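Ancillary protein 1 (Streptococcus pyogenes, PDB 2XI9) acts as a pilus-presented adhesin of a Gram-positive pathogen, with an internal thioester bond required for efficient host cell interaction. Local coordinates at residues A148-K151 against N152-Q156; Y128-F131 against E132-S135. All blocks are in the same frame, centred on the assembly; numbering follows the deposited sequence.

Interaction 1: residues A148-K151 against N152-Q156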
# COMPACT_ATOMS: atom_id res chain seq x y z
N ALA A 148 -4.24 10.68 2.25
CA ALA A 148 -2.80 10.96 2.11
C ALA A 148 -2.60 12.27 1.40
O ALA A 148 -3.41 12.68 0.55
CB ALA A 148 -2.04 9.79 1.37
N LYS A 149 -1.49 12.91 1.72
CA LYS A 149 -1.08 14.13 1.07
C LYS A 149 -0.24 13.81 -0.18
O LYS A 149 0.79 13.12 -0.10
CB LYS A 149 -0.30 15.00 2.04
CG LYS A 149 -1.20 15.59 3.14
CD LYS A 149 -0.72 16.91 3.60
CE LYS A 149 -1.48 18.05 2.94
NZ LYS A 149 -0.71 19.31 3.06
N ASN A 150 -0.68 14.32 -1.33
CA ASN A 150 0.15 14.33 -2.55
C ASN A 150 1.29 15.32 -2.46
O ASN A 150 1.26 16.29 -1.69
CB ASN A 150 -0.71 14.64 -3.77
CG ASN A 150 -1.83 13.66 -3.93
OD1 ASN A 150 -1.67 12.45 -3.70
ND2 ASN A 150 -3.01 14.17 -4.30
N LYS A 151 2.30 15.13 -3.30
CA LYS A 151 3.45 15.99 -3.27
C LYS A 151 3.10 17.49 -3.37
O LYS A 151 3.68 18.29 -2.66
CB LYS A 151 4.47 15.60 -4.35
CG LYS A 151 5.79 16.34 -4.25
CD LYS A 151 6.73 16.01 -5.41
CE LYS A 151 8.03 16.80 -5.33
NZ LYS A 151 8.81 16.69 -6.61
N ASN A 152 2.14 17.86 -4.22
CA ASN A 152 1.83 19.29 -4.40
C ASN A 152 0.92 19.88 -3.31
O ASN A 152 0.54 21.05 -3.39
CB ASN A 152 1.23 19.58 -5.79
CG ASN A 152 -0.12 18.91 -6.01
OD1 ASN A 152 -0.76 18.41 -5.08
ND2 ASN A 152 -0.55 18.88 -7.27
N GLY A 153 0.59 19.09 -2.29
CA GLY A 153 -0.22 19.60 -1.16
C GLY A 153 -1.70 19.28 -1.23
O GLY A 153 -2.44 19.55 -0.28
N SER A 154 -2.15 18.70 -2.35
CA SER A 154 -3.52 18.23 -2.42
C SER A 154 -3.64 16.94 -1.62
O SER A 154 -2.64 16.38 -1.16
CB SER A 154 -3.95 18.00 -3.87
OG SER A 154 -3.12 17.06 -4.56
N SER A 155 -4.86 16.46 -1.45
CA SER A 155 -5.12 15.27 -0.67
C SER A 155 -5.85 14.25 -1.57
O SER A 155 -6.54 14.62 -2.52
CB SER A 155 -5.99 15.57 0.55
OG SER A 155 -5.25 16.24 1.60
N GLN A 156 -5.67 12.98 -1.26
CA GLN A 156 -6.40 11.92 -1.90
C GLN A 156 -7.04 11.05 -0.81
O GLN A 156 -6.42 10.78 0.21
CB GLN A 156 -5.45 11.12 -2.83
CG GLN A 156 -4.75 9.94 -2.31
CD GLN A 156 -3.99 9.19 -3.38
OE1 GLN A 156 -4.40 8.10 -3.80
NE2 GLN A 156 -2.89 9.76 -3.82
O HOH W 1 -1.36 21.65 1.58

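Interaction 2: residues Y128-F131 against E132-S135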
# COMPACT_ATOMS: atom_id res chain seq x y z
N TYR A 128 -3.32 11.17 7.17
CA TYR A 128 -4.07 11.65 8.33
C TYR A 128 -5.47 11.12 8.35
O TYR A 128 -6.00 10.66 7.32
CB TYR A 128 -4.05 13.18 8.43
CG TYR A 128 -4.70 13.89 7.24
CD1 TYR A 128 -6.03 14.29 7.28
CD2 TYR A 128 -3.95 14.19 6.09
CE1 TYR A 128 -6.63 14.92 6.19
CE2 TYR A 128 -4.54 14.84 4.99
CZ TYR A 128 -5.89 15.19 5.06
OH TYR A 128 -6.51 15.85 4.01
N ASN A 129 -6.05 11.09 9.57
CA ASN A 129 -7.46 10.80 9.78
C ASN A 129 -8.13 12.10 10.15
O ASN A 129 -7.73 12.79 11.11
CB ASN A 129 -7.64 9.75 10.89
CG ASN A 129 -9.09 9.35 11.12
OD1 ASN A 129 -9.96 9.56 10.29
ND2 ASN A 129 -9.34 8.76 12.29
N ASP A 130 -9.12 12.46 9.35
CA ASP A 130 -9.69 13.78 9.43
C ASP A 130 -10.72 13.80 10.53
O ASP A 130 -11.84 13.30 10.37
CB ASP A 130 -10.30 14.14 8.08
CG ASP A 130 -10.91 15.53 8.02
OD1 ASP A 130 -11.13 16.18 9.07
OD2 ASP A 130 -11.19 15.98 6.87
N PHE A 131 -10.34 14.37 11.66
CA PHE A 131 -11.26 14.52 12.78
C PHE A 131 -12.21 15.70 12.58
O PHE A 131 -13.20 15.79 13.30
CB PHE A 131 -10.49 14.62 14.10
CG PHE A 131 -11.33 15.09 15.26
CD1 PHE A 131 -11.47 16.44 15.53
CD2 PHE A 131 -12.01 14.17 16.07
CE1 PHE A 131 -12.26 16.87 16.57
CE2 PHE A 131 -12.79 14.62 17.12
CZ PHE A 131 -12.91 15.95 17.36
N GLU A 132 -11.93 16.63 11.66
CA GLU A 132 -12.84 17.78 11.48
C GLU A 132 -14.12 17.36 10.78
O GLU A 132 -15.17 17.92 10.99
CB GLU A 132 -12.16 18.90 10.69
CG GLU A 132 -12.81 20.25 10.87
CD GLU A 132 -12.17 21.32 10.00
OE1 GLU A 132 -12.25 21.19 8.77
OE2 GLU A 132 -11.59 22.29 10.56
N GLU A 133 -13.99 16.35 9.93
CA GLU A 133 -15.06 15.85 9.10
C GLU A 133 -16.02 15.06 10.00
O GLU A 133 -15.62 14.11 10.60
CB GLU A 133 -14.43 14.95 8.02
CG GLU A 133 -15.37 14.48 6.96
CD GLU A 133 -14.73 14.12 5.60
OE1 GLU A 133 -13.48 14.00 5.37
OE2 GLU A 133 -15.56 13.89 4.70
N PHE A 134 -17.27 15.45 10.10
CA PHE A 134 -18.23 14.65 10.83
C PHE A 134 -19.34 14.26 9.88
O PHE A 134 -20.00 15.12 9.31
CB PHE A 134 -18.81 15.47 11.98
CG PHE A 134 -19.85 14.75 12.78
CD1 PHE A 134 -21.18 14.74 12.36
CD2 PHE A 134 -19.52 14.15 13.99
CE1 PHE A 134 -22.16 14.10 13.11
CE2 PHE A 134 -20.49 13.50 14.75
CZ PHE A 134 -21.81 13.48 14.31
N SER A 135 -19.58 12.96 9.75
CA SER A 135 -20.65 12.49 8.89
C SER A 135 -21.02 11.06 9.32
O SER A 135 -20.15 10.23 9.48
CB SER A 135 -20.22 12.50 7.42
OG SER A 135 -21.31 12.15 6.59

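Interaction 1: residues A148-K151 against N152-Q156
Ser154 OG is gripped by two side-chain amides at the tip of a beta hairpin. Asn150 ND2 donates to Ser154 OG over 2.9 Å. The bond is almost straight (171°) and lies in the amide plane of Asn150. Ser154 OG in turn donates to Asn152 OD1 at 2.8 Å, in the carbonyl plane and on a lone pair. The first torsion of Ser154 (58°) sets OG between its own backbone N and carbonyl carbon, where it meets both amides. Asn152 OD1 also takes the Ser154 backbone N at 3.1 Å, which makes an Asx turn. The other end of the Asn150 amide is used too. Asn150 OD1 accepts Gln156 NE2 at 3.0 Å, in the carbonyl plane. The two amides are turned 61° apart, and the side chains cross at about a right angle.

Asn150 to Gly153 is a type I turn, closed by Gly153 N to Asn150 O at 2.9 Å. Gly153, the last residue of the turn, has a positive phi, and Asn150 N donates to Ser154 O at 2.8 Å. This is the type I turn with a G1 beta bulge. A water links Lys149 NZ to Gly153 O.

Behind the tip, Ala148 and Gln156 form an antiparallel hydrogen-bonded pair. Gln156 OE1 is fixed by the backbone N of Thr314 and of Gln315, while Asn150 ND2 also reaches Gln315 OE1. The hairpin joins strands 146-149 and 155-160, which lie between strands 127-130 and 311-313 in the mixed sheet. Ala148 and Gln156 pack on Phe301 of strand 299-303.

Interaction 2: residues Y128-F131 against E132-S135
Asp130 bends back over Glu132 and Glu133, the residues that follow it round the end of a strand. Across the contact Asp130 CB comes nearest Glu133 OE1, at 4.2 Å. Asp130 CG lies 3.6 Å from Glu133 CB. With CG anti to the backbone N (chi1 -178°), the carboxylate is carried beside the turning chain. OD1 then collects two backbone donors. The main one, three residues on, is Glu133 N, which reaches Asp130 OD1 at 3.0 Å from above the carboxylate plane, 60° out of it. Glu132 N is nearer to Asp130 OD1, at 2.7 Å, but its angle is poor and the bond is weak.

OD2 meets the side chain of Glu133 instead of its backbone. Asp130 OD2 touches Glu133 CB at 3.6 Å, and Glu133 OE1 comes within 3.4 Å of Asp130 OD2. The carboxylate planes are 64° apart. No hydrogen bond is assigned between these two acceptor oxygens. If both acids are charged, their closeness is probably unfavourable and might raise the pKa of one. Glu133 OE1 is satisfied by a hydrogen bond with Tyr147 OH. The backbone O of Glu133 is buried here and has no partner in the model.

The contact marks where strand 127-130 gives way to the loop leading to strand 146-149. Asp130 still bonds through its backbone to Phe145 and packs on Tyr147. On the strand's other side, Asn129 and Phe131 make backbone bonds to Ser171 of strand 170-171.

Overall arrangement
Interactions 1 and 2 follow one another along the chain, and their centres are about 16 Å apart. Interaction 2 ends strand 127-130; interaction 1 turns the chain from strand 146-149 into strand 155-160. All three strands belong to one mixed sheet, with strand 146-149 in the middle. Tyr128 bridges the two contacts by reaching across that middle strand. Tyr128 OH lies 2.7 Å from Ser155 OG, probably a hydrogen bond, and Tyr128 CE2 packs 3.9 Å from Lys149 CG. Both contacts lie in the C-terminal fragment of the adhesin, which includes a thioester domain. Neither carries the thioester itself.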